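Local coordinates for adhesion and penetration protein autotransporter (PDB 3SYJ) that mediates bacterial adherence, aggregation and invasion of host cells, its passenger domain combining a probable serine protease with a long beta-helix that self-associates between cells, at residues D805-L811 with T852-K858. Coordinates in Å, arbitrary orientation, origin at the centre of the assembly. Numbering follows the deposited sequence.
Sequences DTTLQNL and TLTVNGK
Two successive coils of the passenger domain's beta-helix run parallel here, strands 806-808 and 852-855, with extended backbones (phi -101 to -144°, psi 81 to 165°) and axes 4.9 Å apart at 14°. Thr-806, Thr-807 and Leu-808 pair with Leu-853, Thr-854 and Val-855 (CA-CA 4.8 to 5.1 Å). The ladder's hydrogen bonds are Thr-806 N to Thr-852 O (3.2 Å), Thr-854 N to Thr-806 O (3.0 Å), Leu-808 N to Thr-854 O (2.9 Å) and Asn-856 N to Leu-808 O (3.0 Å). Ahead of it, Asp-805 OD1 accepts a hydrogen bond from Thr-852 N (3.0 Å). Both segments then bend; the additional Asn-856 shifts the register, so Gln-809 faces Gly-857, whose CB would collide with Asn-810 OD1. That OD1 (chi1 m) accepts a hydrogen bond from Lys-858 N (2.6 Å), while ND2 bonds weakly to Thr-791 O, linking three coils. Leu-811 N then hydrogen-bonds Lys-858 O (3.0 Å). Thr-807 and Thr-854 share the partly exposed face, Thr-807 packing on Asn-656 of the second subunit. On the other, Leu-808 CD1 meets Leu-853 CD1 (4.0 Å); past the corner Leu-811 CD2 touches Val-855 CG2 (4.0 Å). Coil-to-coil cohesion thus rests on main-chain pairing over apolar packing, Asp-805 capping its start and Asn-810 bridging the irregular corner.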
ATOM      1  N   ASP A 805       5.845  -4.882 -14.866  1.00 36.00           N
ATOM      2  CA  ASP A 805       7.190  -5.439 -14.749  1.00 42.64           C
ATOM      3  C   ASP A 805       7.270  -6.364 -13.540  1.00 41.34           C
ATOM      4  O   ASP A 805       6.740  -6.055 -12.473  1.00 42.57           O
ATOM      5  CB  ASP A 805       8.238  -4.328 -14.617  1.00 41.11           C
ATOM      6  CG  ASP A 805       8.626  -3.727 -15.953  1.00 44.75           C
ATOM      7  OD1 ASP A 805       7.929  -3.991 -16.956  1.00 41.43           O
ATOM      8  OD2 ASP A 805       9.635  -2.991 -15.998  1.00 46.66           O
ATOM      9  N   THR A 806       7.943  -7.496 -13.712  1.00 39.16           N
ATOM     10  CA  THR A 806       7.968  -8.535 -12.688  1.00 40.44           C
ATOM     11  C   THR A 806       9.317  -9.225 -12.622  1.00 38.44           C
ATOM     12  O   THR A 806       9.954  -9.457 -13.649  1.00 35.87           O
ATOM     13  CB  THR A 806       6.897  -9.613 -12.967  1.00 41.58           C
ATOM     14  OG1 THR A 806       5.664  -9.243 -12.342  1.00 50.09           O
ATOM     15  CG2 THR A 806       7.340 -10.967 -12.430  1.00 39.41           C
ATOM     16  N   THR A 807       9.743  -9.568 -11.413  1.00 36.95           N
ATOM     17  CA  THR A 807      10.971 -10.329 -11.237  1.00 39.22           C
ATOM     18  C   THR A 807      10.733 -11.637 -10.496  1.00 38.68           C
ATOM     19  O   THR A 807      10.038 -11.680  -9.480  1.00 40.46           O
ATOM     20  CB  THR A 807      12.037  -9.508 -10.501  1.00 39.43           C
ATOM     21  OG1 THR A 807      12.288  -8.306 -11.236  1.00 42.93           O
ATOM     22  CG2 THR A 807      13.330 -10.300 -10.372  1.00 38.41           C
ATOM     23  N   LEU A 808      11.304 -12.683 -11.015  1.00 37.73           N
ATOM     24  CA  LEU A 808      11.254 -13.972 -10.383  1.00 39.86           C
ATOM     25  C   LEU A 808      12.636 -14.568 -10.382  1.00 40.08           C
ATOM     26  O   LEU A 808      13.511 -14.122 -11.063  1.00 42.59           O
ATOM     27  CB  LEU A 808      10.303 -14.903 -11.124  1.00 34.75           C
ATOM     28  CG  LEU A 808       8.890 -14.469 -11.398  1.00 33.16           C
ATOM     29  CD1 LEU A 808       8.228 -15.412 -12.286  1.00 33.99           C
ATOM     30  CD2 LEU A 808       8.111 -14.294 -10.145  1.00 37.35           C
ATOM     31  N   GLN A 809      12.819 -15.586  -9.589  1.00 40.33           N
ATOM     32  CA  GLN A 809      14.056 -16.287  -9.561  1.00 39.43           C
ATOM     33  C   GLN A 809      14.107 -17.497 -10.456  1.00 41.44           C
ATOM     34  O   GLN A 809      14.629 -17.446 -11.538  1.00 42.57           O
ATOM     35  CB  GLN A 809      14.306 -16.767  -8.152  1.00 41.10           C
ATOM     36  CG  GLN A 809      15.687 -17.191  -7.843  1.00 42.81           C
ATOM     37  CD  GLN A 809      16.719 -16.230  -8.277  1.00 43.09           C
ATOM     38  OE1 GLN A 809      16.552 -15.035  -8.213  1.00 44.23           O
ATOM     39  NE2 GLN A 809      17.806 -16.745  -8.694  1.00 42.13           N
ATOM     40  N   ASN A 810      13.535 -18.586 -10.004  1.00 38.87           N
ATOM     41  CA  ASN A 810      13.264 -19.732 -10.827  1.00 39.11           C
ATOM     42  C   ASN A 810      11.800 -19.778 -11.198  1.00 43.31           C
ATOM     43  O   ASN A 810      10.965 -19.355 -10.453  1.00 41.27           O
ATOM     44  CB  ASN A 810      13.708 -21.009 -10.131  1.00 38.56           C
ATOM     45  CG  ASN A 810      15.135 -20.931  -9.626  1.00 45.49           C
ATOM     46  OD1 ASN A 810      16.074 -20.778 -10.374  1.00 41.79           O
ATOM     47  ND2 ASN A 810      15.283 -21.050  -8.346  1.00 48.07           N
ATOM     48  N   LEU A 811      11.528 -20.267 -12.389  1.00 39.56           N
ATOM     49  CA  LEU A 811      10.203 -20.353 -12.916  1.00 37.02           C
ATOM     50  C   LEU A 811      10.102 -21.610 -13.730  1.00 36.22           C
ATOM     51  O   LEU A 811      10.932 -21.875 -14.536  1.00 39.83           O
ATOM     52  CB  LEU A 811       9.927 -19.141 -13.799  1.00 37.12           C
ATOM     53  CG  LEU A 811       8.729 -19.134 -14.729  1.00 32.52           C
ATOM     54  CD1 LEU A 811       7.500 -19.179 -13.986  1.00 32.34           C
ATOM     55  CD2 LEU A 811       8.746 -17.938 -15.642  1.00 29.95           C
ATOM     56  N   THR A 852       8.187  -6.205 -18.941  1.00 40.15           N
ATOM     57  CA  THR A 852       9.302  -7.135 -18.993  1.00 42.11           C
ATOM     58  C   THR A 852       9.191  -8.140 -17.854  1.00 39.58           C
ATOM     59  O   THR A 852       8.999  -7.767 -16.696  1.00 37.41           O
ATOM     60  CB  THR A 852      10.658  -6.401 -18.880  1.00 42.46           C
ATOM     61  OG1 THR A 852      10.817  -5.505 -19.987  1.00 42.21           O
ATOM     62  CG2 THR A 852      11.811  -7.395 -18.862  1.00 38.39           C
ATOM     63  N   LEU A 853       9.296  -9.417 -18.188  1.00 35.25           N
ATOM     64  CA  LEU A 853       9.415 -10.445 -17.174  1.00 34.49           C
ATOM     65  C   LEU A 853      10.877 -10.856 -17.070  1.00 37.07           C
ATOM     66  O   LEU A 853      11.471 -11.308 -18.045  1.00 38.30           O
ATOM     67  CB  LEU A 853       8.541 -11.649 -17.521  1.00 35.42           C
ATOM     68  CG  LEU A 853       8.732 -12.920 -16.690  1.00 37.61           C
ATOM     69  CD1 LEU A 853       8.564 -12.655 -15.194  1.00 33.17           C
ATOM     70  CD2 LEU A 853       7.776 -14.006 -17.163  1.00 28.78           C
ATOM     71  N   THR A 854      11.455 -10.683 -15.888  1.00 34.53           N
ATOM     72  CA  THR A 854      12.838 -11.067 -15.644  1.00 32.97           C
ATOM     73  C   THR A 854      12.879 -12.355 -14.837  1.00 38.57           C
ATOM     74  O   THR A 854      12.234 -12.454 -13.792  1.00 38.82           O
ATOM     75  CB  THR A 854      13.585  -9.974 -14.850  1.00 40.21           C
ATOM     76  OG1 THR A 854      13.580  -8.747 -15.590  1.00 34.64           O
ATOM     77  CG2 THR A 854      15.022 -10.397 -14.569  1.00 36.88           C
ATOM     78  N   VAL A 855      13.633 -13.340 -15.323  1.00 42.06           N
ATOM     79  CA  VAL A 855      13.828 -14.598 -14.604  1.00 38.57           C
ATOM     80  C   VAL A 855      15.290 -14.780 -14.188  1.00 42.52           C
ATOM     81  O   VAL A 855      16.049 -15.489 -14.849  1.00 45.02           O
ATOM     82  CB  VAL A 855      13.397 -15.807 -15.446  1.00 39.76           C
ATOM     83  CG1 VAL A 855      13.473 -17.084 -14.614  1.00 37.25           C
ATOM     84  CG2 VAL A 855      11.992 -15.595 -15.995  1.00 32.72           C
ATOM     85  N   ASN A 856      15.668 -14.141 -13.085  1.00 39.34           N
ATOM     86  CA  ASN A 856      17.051 -14.128 -12.615  1.00 42.63           C
ATOM     87  C   ASN A 856      17.658 -15.511 -12.412  1.00 46.07           C
ATOM     88  O   ASN A 856      18.871 -15.681 -12.511  1.00 54.51           O
ATOM     89  CB  ASN A 856      17.161 -13.329 -11.314  1.00 42.16           C
ATOM     90  CG  ASN A 856      16.943 -11.836 -11.522  1.00 54.41           C
ATOM     91  OD1 ASN A 856      16.252 -11.183 -10.737  1.00 58.05           O
ATOM     92  ND2 ASN A 856      17.527 -11.291 -12.588  1.00 51.71           N
ATOM     93  N   GLY A 857      16.813 -16.491 -12.122  1.00 41.40           N
ATOM     94  CA  GLY A 857      17.278 -17.834 -11.832  1.00 41.90           C
ATOM     95  C   GLY A 857      17.085 -18.750 -13.015  1.00 41.30           C
ATOM     96  O   GLY A 857      17.275 -18.336 -14.154  1.00 46.13           O
ATOM     97  N   LYS A 858      16.699 -19.994 -12.751  1.00 45.79           N
ATOM     98  CA  LYS A 858      16.479 -20.961 -13.822  1.00 46.92           C
ATOM     99  C   LYS A 858      15.033 -21.006 -14.301  1.00 47.56           C
ATOM    100  O   LYS A 858      14.120 -21.283 -13.525  1.00 49.20           O
ATOM    101  CB  LYS A 858      16.918 -22.365 -13.392  1.00 51.27           C
ATOM    102  CG  LYS A 858      16.560 -23.453 -14.405  1.00 51.41           C
ATOM    103  CD  LYS A 858      16.926 -24.842 -13.903  1.00 59.10           C
ATOM    104  CE  LYS A 858      18.423 -25.095 -13.996  1.00 72.25           C
ATOM    105  NZ  LYS A 858      18.811 -26.406 -13.390  1.00 71.24           N
TER